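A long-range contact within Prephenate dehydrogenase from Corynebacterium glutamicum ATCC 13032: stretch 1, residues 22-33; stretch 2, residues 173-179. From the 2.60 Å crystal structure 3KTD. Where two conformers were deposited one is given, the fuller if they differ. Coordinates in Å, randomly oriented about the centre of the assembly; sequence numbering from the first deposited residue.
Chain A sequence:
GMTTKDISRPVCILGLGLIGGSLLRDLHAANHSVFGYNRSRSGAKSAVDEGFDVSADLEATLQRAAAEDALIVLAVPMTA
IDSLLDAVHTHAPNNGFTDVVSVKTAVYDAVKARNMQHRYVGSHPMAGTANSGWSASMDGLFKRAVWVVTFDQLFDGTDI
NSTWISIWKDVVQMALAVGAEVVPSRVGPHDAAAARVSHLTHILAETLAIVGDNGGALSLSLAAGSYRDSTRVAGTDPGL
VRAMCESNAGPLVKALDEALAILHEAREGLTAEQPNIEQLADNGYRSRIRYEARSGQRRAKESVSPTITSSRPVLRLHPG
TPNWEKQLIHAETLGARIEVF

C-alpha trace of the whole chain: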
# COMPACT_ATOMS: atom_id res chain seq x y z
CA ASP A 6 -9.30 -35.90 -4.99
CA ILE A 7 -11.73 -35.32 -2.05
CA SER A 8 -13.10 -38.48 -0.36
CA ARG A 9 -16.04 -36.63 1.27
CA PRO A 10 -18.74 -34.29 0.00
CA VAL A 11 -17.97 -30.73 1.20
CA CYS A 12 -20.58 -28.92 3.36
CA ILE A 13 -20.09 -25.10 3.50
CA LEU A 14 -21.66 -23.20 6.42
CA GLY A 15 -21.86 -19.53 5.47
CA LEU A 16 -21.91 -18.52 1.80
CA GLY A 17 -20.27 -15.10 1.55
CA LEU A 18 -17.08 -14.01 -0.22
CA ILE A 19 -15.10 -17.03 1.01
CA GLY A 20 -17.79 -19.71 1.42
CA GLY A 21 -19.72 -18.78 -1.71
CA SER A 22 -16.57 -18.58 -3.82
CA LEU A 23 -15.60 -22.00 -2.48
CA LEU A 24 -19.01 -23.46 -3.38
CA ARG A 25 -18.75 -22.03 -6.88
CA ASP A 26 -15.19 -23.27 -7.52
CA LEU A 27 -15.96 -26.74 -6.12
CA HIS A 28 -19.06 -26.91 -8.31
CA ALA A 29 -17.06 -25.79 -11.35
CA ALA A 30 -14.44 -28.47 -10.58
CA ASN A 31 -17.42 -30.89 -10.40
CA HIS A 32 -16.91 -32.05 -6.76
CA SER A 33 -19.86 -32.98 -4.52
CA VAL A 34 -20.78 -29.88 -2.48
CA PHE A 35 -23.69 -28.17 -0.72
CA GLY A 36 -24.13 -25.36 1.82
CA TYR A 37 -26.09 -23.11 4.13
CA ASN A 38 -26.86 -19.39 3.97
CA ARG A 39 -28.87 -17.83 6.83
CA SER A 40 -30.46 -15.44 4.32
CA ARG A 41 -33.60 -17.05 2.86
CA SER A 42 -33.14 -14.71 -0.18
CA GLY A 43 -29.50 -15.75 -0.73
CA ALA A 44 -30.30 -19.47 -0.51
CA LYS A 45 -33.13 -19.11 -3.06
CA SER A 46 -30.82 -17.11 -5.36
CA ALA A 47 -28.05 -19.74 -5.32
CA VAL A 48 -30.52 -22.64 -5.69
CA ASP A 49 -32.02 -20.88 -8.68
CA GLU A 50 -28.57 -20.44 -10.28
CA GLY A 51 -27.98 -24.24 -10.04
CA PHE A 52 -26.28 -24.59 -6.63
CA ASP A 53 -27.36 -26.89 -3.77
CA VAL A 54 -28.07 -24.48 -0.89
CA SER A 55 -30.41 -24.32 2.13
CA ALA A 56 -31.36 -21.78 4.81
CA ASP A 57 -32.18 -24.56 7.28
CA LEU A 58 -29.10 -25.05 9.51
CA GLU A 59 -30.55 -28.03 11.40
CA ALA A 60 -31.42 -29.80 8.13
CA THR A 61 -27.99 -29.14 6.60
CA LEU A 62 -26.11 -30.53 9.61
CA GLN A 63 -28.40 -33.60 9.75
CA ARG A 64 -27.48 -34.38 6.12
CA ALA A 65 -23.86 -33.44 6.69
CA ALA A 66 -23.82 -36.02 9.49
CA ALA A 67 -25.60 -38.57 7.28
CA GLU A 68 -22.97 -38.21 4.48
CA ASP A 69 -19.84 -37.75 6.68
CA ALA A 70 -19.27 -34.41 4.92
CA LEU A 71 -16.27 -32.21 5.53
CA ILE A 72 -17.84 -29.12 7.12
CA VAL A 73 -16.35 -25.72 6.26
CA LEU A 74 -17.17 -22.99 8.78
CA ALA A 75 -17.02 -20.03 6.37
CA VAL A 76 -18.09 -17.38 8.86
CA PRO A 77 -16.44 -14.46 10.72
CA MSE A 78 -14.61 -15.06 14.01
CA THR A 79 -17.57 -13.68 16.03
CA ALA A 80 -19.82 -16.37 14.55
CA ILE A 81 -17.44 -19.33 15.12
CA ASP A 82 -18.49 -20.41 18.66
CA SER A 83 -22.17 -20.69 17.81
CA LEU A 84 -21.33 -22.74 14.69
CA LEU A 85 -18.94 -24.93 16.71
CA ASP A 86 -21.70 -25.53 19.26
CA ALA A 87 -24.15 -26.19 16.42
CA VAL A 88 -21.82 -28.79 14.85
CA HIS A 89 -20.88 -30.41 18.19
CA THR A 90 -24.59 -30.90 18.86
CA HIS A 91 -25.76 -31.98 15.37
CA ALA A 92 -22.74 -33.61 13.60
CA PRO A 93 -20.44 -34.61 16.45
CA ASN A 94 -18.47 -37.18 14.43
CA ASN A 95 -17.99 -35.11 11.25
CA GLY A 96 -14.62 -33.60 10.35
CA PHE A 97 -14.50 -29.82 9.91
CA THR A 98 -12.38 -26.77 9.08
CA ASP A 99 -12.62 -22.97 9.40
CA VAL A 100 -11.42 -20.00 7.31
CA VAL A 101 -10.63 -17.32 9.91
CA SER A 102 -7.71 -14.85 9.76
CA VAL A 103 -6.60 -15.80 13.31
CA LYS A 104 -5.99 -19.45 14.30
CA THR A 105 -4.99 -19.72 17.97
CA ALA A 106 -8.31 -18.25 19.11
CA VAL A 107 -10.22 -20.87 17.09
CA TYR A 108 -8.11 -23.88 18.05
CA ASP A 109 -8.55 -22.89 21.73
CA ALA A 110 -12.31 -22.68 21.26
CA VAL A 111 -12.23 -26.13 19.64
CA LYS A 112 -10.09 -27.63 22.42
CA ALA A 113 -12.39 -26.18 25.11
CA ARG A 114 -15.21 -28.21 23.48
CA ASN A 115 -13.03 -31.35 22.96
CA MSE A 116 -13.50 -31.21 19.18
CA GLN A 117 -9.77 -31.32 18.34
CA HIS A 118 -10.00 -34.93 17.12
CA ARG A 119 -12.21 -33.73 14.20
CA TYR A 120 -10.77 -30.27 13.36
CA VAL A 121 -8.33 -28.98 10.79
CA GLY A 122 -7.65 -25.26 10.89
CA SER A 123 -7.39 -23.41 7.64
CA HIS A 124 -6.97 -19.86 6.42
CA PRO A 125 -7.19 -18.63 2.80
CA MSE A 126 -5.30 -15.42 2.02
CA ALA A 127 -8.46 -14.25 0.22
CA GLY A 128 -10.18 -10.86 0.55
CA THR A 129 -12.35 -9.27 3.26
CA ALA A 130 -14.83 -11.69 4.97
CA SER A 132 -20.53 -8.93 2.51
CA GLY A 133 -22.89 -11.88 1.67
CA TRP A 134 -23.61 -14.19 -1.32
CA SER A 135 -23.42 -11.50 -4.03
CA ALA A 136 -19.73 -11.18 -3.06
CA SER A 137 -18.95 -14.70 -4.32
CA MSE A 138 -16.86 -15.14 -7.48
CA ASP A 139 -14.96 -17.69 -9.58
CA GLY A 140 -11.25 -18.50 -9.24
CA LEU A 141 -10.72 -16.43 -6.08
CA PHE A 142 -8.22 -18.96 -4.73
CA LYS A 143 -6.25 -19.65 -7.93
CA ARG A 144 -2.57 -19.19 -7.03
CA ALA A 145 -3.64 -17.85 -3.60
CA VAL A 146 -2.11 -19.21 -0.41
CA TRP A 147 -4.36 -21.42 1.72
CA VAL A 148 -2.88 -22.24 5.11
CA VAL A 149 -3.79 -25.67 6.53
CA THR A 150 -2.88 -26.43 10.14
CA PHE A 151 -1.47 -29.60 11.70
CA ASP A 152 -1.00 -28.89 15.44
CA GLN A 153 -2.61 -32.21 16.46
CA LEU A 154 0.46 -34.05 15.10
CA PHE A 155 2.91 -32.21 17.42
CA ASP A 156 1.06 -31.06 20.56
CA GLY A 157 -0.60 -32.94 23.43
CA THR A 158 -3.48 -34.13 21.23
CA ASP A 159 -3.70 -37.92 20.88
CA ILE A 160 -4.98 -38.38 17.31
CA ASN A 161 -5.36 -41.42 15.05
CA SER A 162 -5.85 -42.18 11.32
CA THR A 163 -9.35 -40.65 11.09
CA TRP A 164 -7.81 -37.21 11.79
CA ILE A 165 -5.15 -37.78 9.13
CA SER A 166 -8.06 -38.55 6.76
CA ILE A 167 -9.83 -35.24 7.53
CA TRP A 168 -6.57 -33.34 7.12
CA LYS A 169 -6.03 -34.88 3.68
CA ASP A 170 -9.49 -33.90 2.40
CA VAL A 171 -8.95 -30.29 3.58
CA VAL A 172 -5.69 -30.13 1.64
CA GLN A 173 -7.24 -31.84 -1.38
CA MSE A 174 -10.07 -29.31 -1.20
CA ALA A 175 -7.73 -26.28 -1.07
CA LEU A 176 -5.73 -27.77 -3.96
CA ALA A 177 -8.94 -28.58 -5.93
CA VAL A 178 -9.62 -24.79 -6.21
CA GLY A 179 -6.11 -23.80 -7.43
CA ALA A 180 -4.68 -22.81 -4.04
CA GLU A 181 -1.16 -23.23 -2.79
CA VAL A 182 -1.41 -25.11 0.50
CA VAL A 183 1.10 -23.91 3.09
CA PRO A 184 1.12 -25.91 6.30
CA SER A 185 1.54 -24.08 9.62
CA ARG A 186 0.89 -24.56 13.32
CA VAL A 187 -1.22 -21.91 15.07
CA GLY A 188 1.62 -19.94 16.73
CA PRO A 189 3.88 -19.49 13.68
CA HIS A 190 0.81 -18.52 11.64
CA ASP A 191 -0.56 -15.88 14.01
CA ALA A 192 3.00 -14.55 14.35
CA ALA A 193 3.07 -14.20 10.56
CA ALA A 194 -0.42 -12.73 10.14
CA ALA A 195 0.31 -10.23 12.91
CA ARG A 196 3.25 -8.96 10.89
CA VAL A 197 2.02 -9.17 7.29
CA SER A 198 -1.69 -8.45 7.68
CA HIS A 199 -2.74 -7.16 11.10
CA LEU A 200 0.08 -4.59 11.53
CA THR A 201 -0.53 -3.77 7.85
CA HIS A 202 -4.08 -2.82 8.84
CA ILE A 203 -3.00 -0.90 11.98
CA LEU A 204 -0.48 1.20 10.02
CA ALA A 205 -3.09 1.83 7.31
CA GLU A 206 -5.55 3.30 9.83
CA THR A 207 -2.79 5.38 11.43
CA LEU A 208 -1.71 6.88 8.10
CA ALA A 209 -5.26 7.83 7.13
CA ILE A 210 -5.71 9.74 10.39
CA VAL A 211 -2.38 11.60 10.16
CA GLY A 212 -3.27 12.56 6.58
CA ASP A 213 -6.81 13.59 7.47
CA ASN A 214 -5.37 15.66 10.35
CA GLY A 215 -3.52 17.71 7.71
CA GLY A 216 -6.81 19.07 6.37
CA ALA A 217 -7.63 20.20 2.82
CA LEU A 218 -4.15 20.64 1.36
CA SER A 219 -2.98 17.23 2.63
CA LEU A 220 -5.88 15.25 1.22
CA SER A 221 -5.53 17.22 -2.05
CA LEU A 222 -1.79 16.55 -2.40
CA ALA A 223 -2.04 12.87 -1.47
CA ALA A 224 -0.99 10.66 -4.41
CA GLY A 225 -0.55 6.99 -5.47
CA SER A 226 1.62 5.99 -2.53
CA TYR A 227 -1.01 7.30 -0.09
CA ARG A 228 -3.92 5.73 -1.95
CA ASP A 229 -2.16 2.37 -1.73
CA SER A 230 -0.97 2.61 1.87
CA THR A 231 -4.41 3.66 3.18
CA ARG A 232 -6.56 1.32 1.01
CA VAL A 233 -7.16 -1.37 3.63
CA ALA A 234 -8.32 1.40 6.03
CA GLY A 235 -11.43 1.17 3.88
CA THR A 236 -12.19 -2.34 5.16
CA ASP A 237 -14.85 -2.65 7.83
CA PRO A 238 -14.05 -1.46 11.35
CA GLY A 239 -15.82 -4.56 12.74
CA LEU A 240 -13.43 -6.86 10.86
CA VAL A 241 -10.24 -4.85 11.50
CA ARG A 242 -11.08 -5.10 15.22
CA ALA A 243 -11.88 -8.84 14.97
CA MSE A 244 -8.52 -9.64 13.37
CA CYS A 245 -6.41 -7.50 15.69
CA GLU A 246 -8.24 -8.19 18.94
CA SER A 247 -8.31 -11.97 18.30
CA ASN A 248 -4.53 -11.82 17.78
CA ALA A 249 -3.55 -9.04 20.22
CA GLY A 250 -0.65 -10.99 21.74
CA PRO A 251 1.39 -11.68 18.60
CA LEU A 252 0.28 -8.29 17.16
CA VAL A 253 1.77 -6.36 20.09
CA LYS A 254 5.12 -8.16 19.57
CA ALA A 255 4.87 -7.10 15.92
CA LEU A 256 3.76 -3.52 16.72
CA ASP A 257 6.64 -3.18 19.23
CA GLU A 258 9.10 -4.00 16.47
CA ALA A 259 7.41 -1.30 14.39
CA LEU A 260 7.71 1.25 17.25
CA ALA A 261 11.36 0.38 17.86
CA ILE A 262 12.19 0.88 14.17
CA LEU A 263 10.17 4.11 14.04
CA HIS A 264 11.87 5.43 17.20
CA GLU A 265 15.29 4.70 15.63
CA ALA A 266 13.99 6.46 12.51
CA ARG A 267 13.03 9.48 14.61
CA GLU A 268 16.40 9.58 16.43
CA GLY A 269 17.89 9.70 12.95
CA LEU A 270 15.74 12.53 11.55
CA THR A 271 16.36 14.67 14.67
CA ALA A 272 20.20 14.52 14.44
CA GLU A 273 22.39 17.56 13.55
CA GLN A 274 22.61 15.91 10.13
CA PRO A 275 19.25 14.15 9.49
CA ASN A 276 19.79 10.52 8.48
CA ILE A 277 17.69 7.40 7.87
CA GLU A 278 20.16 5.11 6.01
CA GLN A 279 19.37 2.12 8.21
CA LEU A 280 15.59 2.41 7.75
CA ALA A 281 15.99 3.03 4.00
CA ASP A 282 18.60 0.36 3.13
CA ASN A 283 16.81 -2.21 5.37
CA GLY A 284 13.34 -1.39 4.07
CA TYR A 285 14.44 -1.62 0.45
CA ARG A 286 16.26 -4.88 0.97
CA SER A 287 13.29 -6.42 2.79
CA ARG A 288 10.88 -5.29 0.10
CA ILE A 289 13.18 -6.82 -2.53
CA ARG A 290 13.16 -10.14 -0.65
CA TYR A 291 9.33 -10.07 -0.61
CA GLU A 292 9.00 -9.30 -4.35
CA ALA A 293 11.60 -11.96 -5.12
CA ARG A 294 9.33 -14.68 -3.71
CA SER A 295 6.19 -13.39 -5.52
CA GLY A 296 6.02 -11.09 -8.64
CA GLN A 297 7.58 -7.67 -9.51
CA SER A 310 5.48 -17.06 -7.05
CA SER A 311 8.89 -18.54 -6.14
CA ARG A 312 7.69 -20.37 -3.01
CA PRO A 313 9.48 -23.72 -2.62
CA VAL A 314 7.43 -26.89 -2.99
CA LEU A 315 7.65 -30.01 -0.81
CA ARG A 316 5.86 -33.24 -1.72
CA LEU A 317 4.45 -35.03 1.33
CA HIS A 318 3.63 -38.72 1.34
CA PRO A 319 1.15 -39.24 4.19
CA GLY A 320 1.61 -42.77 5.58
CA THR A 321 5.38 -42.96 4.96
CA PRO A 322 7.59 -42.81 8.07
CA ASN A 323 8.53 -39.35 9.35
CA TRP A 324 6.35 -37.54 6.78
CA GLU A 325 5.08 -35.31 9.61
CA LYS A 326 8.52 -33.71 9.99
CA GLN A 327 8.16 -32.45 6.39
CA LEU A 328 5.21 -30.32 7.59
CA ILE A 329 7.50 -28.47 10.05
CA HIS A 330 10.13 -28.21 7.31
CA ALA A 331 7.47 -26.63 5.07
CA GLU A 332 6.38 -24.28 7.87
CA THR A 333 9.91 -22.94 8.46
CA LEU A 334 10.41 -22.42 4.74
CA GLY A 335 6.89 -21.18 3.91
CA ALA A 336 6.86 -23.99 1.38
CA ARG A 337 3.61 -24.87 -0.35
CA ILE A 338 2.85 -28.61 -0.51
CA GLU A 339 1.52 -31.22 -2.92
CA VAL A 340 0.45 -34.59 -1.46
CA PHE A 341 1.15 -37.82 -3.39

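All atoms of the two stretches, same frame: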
# COMPACT_ATOMS: atom_id res chain seq x y z
N SER A 22 -17.64 -18.36 -2.85
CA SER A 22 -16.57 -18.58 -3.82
C SER A 22 -16.05 -20.02 -3.81
O SER A 22 -15.66 -20.54 -4.85
CB SER A 22 -15.38 -17.66 -3.52
OG SER A 22 -15.71 -16.32 -3.80
N LEU A 23 -16.03 -20.62 -2.63
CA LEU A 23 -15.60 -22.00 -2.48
C LEU A 23 -16.65 -22.92 -3.10
O LEU A 23 -16.31 -23.83 -3.83
CB LEU A 23 -15.39 -22.33 -1.00
CG LEU A 23 -14.91 -23.74 -0.65
CD1 LEU A 23 -13.49 -23.98 -1.14
CD2 LEU A 23 -15.01 -23.95 0.85
N LEU A 24 -17.93 -22.65 -2.83
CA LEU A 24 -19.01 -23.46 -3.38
C LEU A 24 -18.97 -23.41 -4.89
O LEU A 24 -19.11 -24.45 -5.56
CB LEU A 24 -20.38 -22.95 -2.89
CG LEU A 24 -21.64 -23.62 -3.45
CD1 LEU A 24 -21.88 -24.95 -2.80
CD2 LEU A 24 -22.86 -22.74 -3.24
N ARG A 25 -18.77 -22.21 -5.44
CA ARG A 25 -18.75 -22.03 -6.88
C ARG A 25 -17.58 -22.76 -7.53
O ARG A 25 -17.76 -23.43 -8.56
CB ARG A 25 -18.69 -20.54 -7.25
CG ARG A 25 -19.96 -19.74 -7.03
CD ARG A 25 -19.70 -18.27 -7.40
NE ARG A 25 -20.88 -17.41 -7.32
CZ ARG A 25 -21.85 -17.36 -8.23
NH1 ARG A 25 -21.83 -18.15 -9.29
NH2 ARG A 25 -22.87 -16.52 -8.06
N ASP A 26 -16.38 -22.63 -6.95
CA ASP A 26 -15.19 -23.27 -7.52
C ASP A 26 -15.26 -24.80 -7.42
O ASP A 26 -14.83 -25.50 -8.34
CB ASP A 26 -13.90 -22.75 -6.86
CG ASP A 26 -13.48 -21.37 -7.37
OD1 ASP A 26 -13.90 -20.97 -8.48
OD2 ASP A 26 -12.70 -20.69 -6.65
N LEU A 27 -15.80 -25.30 -6.31
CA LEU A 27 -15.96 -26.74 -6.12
C LEU A 27 -16.98 -27.30 -7.09
O LEU A 27 -16.85 -28.44 -7.54
CB LEU A 27 -16.38 -27.06 -4.69
CG LEU A 27 -15.29 -26.97 -3.62
CD1 LEU A 27 -15.88 -27.24 -2.25
CD2 LEU A 27 -14.14 -27.92 -3.90
N HIS A 28 -18.01 -26.51 -7.38
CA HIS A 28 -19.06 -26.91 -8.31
C HIS A 28 -18.51 -26.93 -9.72
O HIS A 28 -18.77 -27.86 -10.48
CB HIS A 28 -20.25 -25.95 -8.21
CG HIS A 28 -21.46 -26.38 -8.97
ND1 HIS A 28 -22.31 -27.37 -8.52
CD2 HIS A 28 -21.99 -25.93 -10.12
CE1 HIS A 28 -23.30 -27.53 -9.37
NE2 HIS A 28 -23.13 -26.66 -10.36
N ALA A 29 -17.73 -25.90 -10.05
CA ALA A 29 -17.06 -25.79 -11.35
C ALA A 29 -16.17 -27.02 -11.56
O ALA A 29 -16.28 -27.71 -12.57
CB ALA A 29 -16.24 -24.49 -11.44
N ALA A 30 -15.32 -27.29 -10.57
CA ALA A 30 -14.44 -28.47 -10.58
C ALA A 30 -15.20 -29.80 -10.46
O ALA A 30 -14.59 -30.85 -10.41
CB ALA A 30 -13.39 -28.37 -9.46
N ASN A 31 -16.53 -29.73 -10.38
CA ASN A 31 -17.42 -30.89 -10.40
C ASN A 31 -17.36 -31.80 -9.17
O ASN A 31 -17.70 -32.98 -9.28
CB ASN A 31 -17.21 -31.72 -11.68
CG ASN A 31 -18.31 -32.77 -11.89
OD1 ASN A 31 -19.45 -32.61 -11.45
ND2 ASN A 31 -17.96 -33.86 -12.57
N HIS A 32 -16.95 -31.28 -8.01
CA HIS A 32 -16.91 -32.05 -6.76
C HIS A 32 -18.24 -31.91 -6.02
O HIS A 32 -18.87 -30.87 -6.07
CB HIS A 32 -15.77 -31.54 -5.86
CG HIS A 32 -14.39 -31.80 -6.39
ND1 HIS A 32 -13.63 -30.82 -6.99
CD2 HIS A 32 -13.63 -32.92 -6.38
CE1 HIS A 32 -12.47 -31.34 -7.35
NE2 HIS A 32 -12.44 -32.60 -6.99
N SER A 33 -18.63 -32.97 -5.30
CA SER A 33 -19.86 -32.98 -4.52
C SER A 33 -19.81 -31.91 -3.42
O SER A 33 -18.93 -31.95 -2.57
CB SER A 33 -20.06 -34.36 -3.88
OG SER A 33 -21.26 -34.41 -3.14
N GLN A 173 -6.74 -31.52 -0.05
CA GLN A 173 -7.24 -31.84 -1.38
C GLN A 173 -8.25 -30.82 -1.85
O GLN A 173 -8.28 -30.48 -3.03
CB GLN A 173 -7.86 -33.25 -1.41
CG GLN A 173 -6.83 -34.35 -1.38
CD GLN A 173 -5.86 -34.22 -2.52
OE1 GLN A 173 -4.67 -33.95 -2.31
NE2 GLN A 173 -6.36 -34.35 -3.74
N MSE A 174 -9.07 -30.34 -0.92
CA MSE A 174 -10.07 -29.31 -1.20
C MSE A 174 -9.38 -28.00 -1.62
O MSE A 174 -9.67 -27.45 -2.69
CB MSE A 174 -10.96 -29.08 0.03
CG MSE A 174 -12.18 -28.22 -0.22
SE MSE A 174 -13.10 -27.62 1.40
CE MSE A 174 -11.71 -26.50 2.17
N ALA A 175 -8.47 -27.51 -0.78
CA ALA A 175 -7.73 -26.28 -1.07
C ALA A 175 -7.00 -26.38 -2.41
O ALA A 175 -6.93 -25.41 -3.17
CB ALA A 175 -6.75 -25.97 0.04
N LEU A 176 -6.44 -27.56 -2.70
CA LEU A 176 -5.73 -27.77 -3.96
C LEU A 176 -6.72 -27.87 -5.14
O LEU A 176 -6.43 -27.38 -6.23
CB LEU A 176 -4.83 -29.01 -3.90
CG LEU A 176 -3.63 -29.01 -2.94
CD1 LEU A 176 -3.05 -30.44 -2.89
CD2 LEU A 176 -2.56 -28.00 -3.32
N ALA A 177 -7.89 -28.46 -4.90
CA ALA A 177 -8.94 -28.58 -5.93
C ALA A 177 -9.40 -27.23 -6.51
O ALA A 177 -9.91 -27.20 -7.65
CB ALA A 177 -10.14 -29.35 -5.37
N VAL A 178 -9.24 -26.14 -5.76
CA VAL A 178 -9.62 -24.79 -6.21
C VAL A 178 -8.40 -23.88 -6.52
O VAL A 178 -8.42 -22.65 -6.31
CB VAL A 178 -10.58 -24.10 -5.19
CG1 VAL A 178 -11.81 -24.96 -4.96
CG2 VAL A 178 -9.88 -23.82 -3.86
N GLY A 179 -7.33 -24.50 -7.02
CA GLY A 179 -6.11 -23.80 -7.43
C GLY A 179 -5.27 -23.12 -6.37
O GLY A 179 -4.43 -22.28 -6.69

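Two helices can pack with no hydrogen bond between them, through a mainly apolar contact, and this contact in prephenate dehydrogenase is a compact example. At its centre lies Val-178, whose CA-to-CB bond points toward the first stretch. Its CG1 methyl sits among three residues of the helix 22-29: it lies 3.6 Å from Asp-26 CB, 3.9 Å from Leu-27 CD2 and 4.3 Å from Leu-23 CD1. Asp-26 and Leu-27 follow Leu-23 by three and four positions, so a helical turn brings them to the same face, where one branched side chain can touch all three.

Selenomethionine Met-174, one turn before Val-178, extends the apolar patch. Its SE lies 4.2 Å from Leu-23 CD2, and its CG is 4.2 Å from Leu-27 CD2. Both leucines leave their backbone sideways to the second stretch, yet the ends of their side chains come nearer, so the leucine methyls bridge helices whose axes approach no closer than 10.5 Å and cross at 80°. The two stretches bury 332 Å² between them, both sides summed.

Toward the edge the contacts involve smaller side chains and a backbone oxygen. Ala-30 CB comes within 4.1 Å of Ala-177 O. The first stretch then turns in a Schellman motif: Asn-31 has positive phi, and His-32 N bonds back to Leu-27 O at 2.9 Å. Beyond this turn, the His-32 ring reaches the other stretch, with CE1 3.6 Å from Ala-177 CB, an oblique approach. No hydrogen bond joins the stretches here: Asp-26 meets the other stretch most closely through its CB, while its OD1 is hydrogen-bonded elsewhere in the structure.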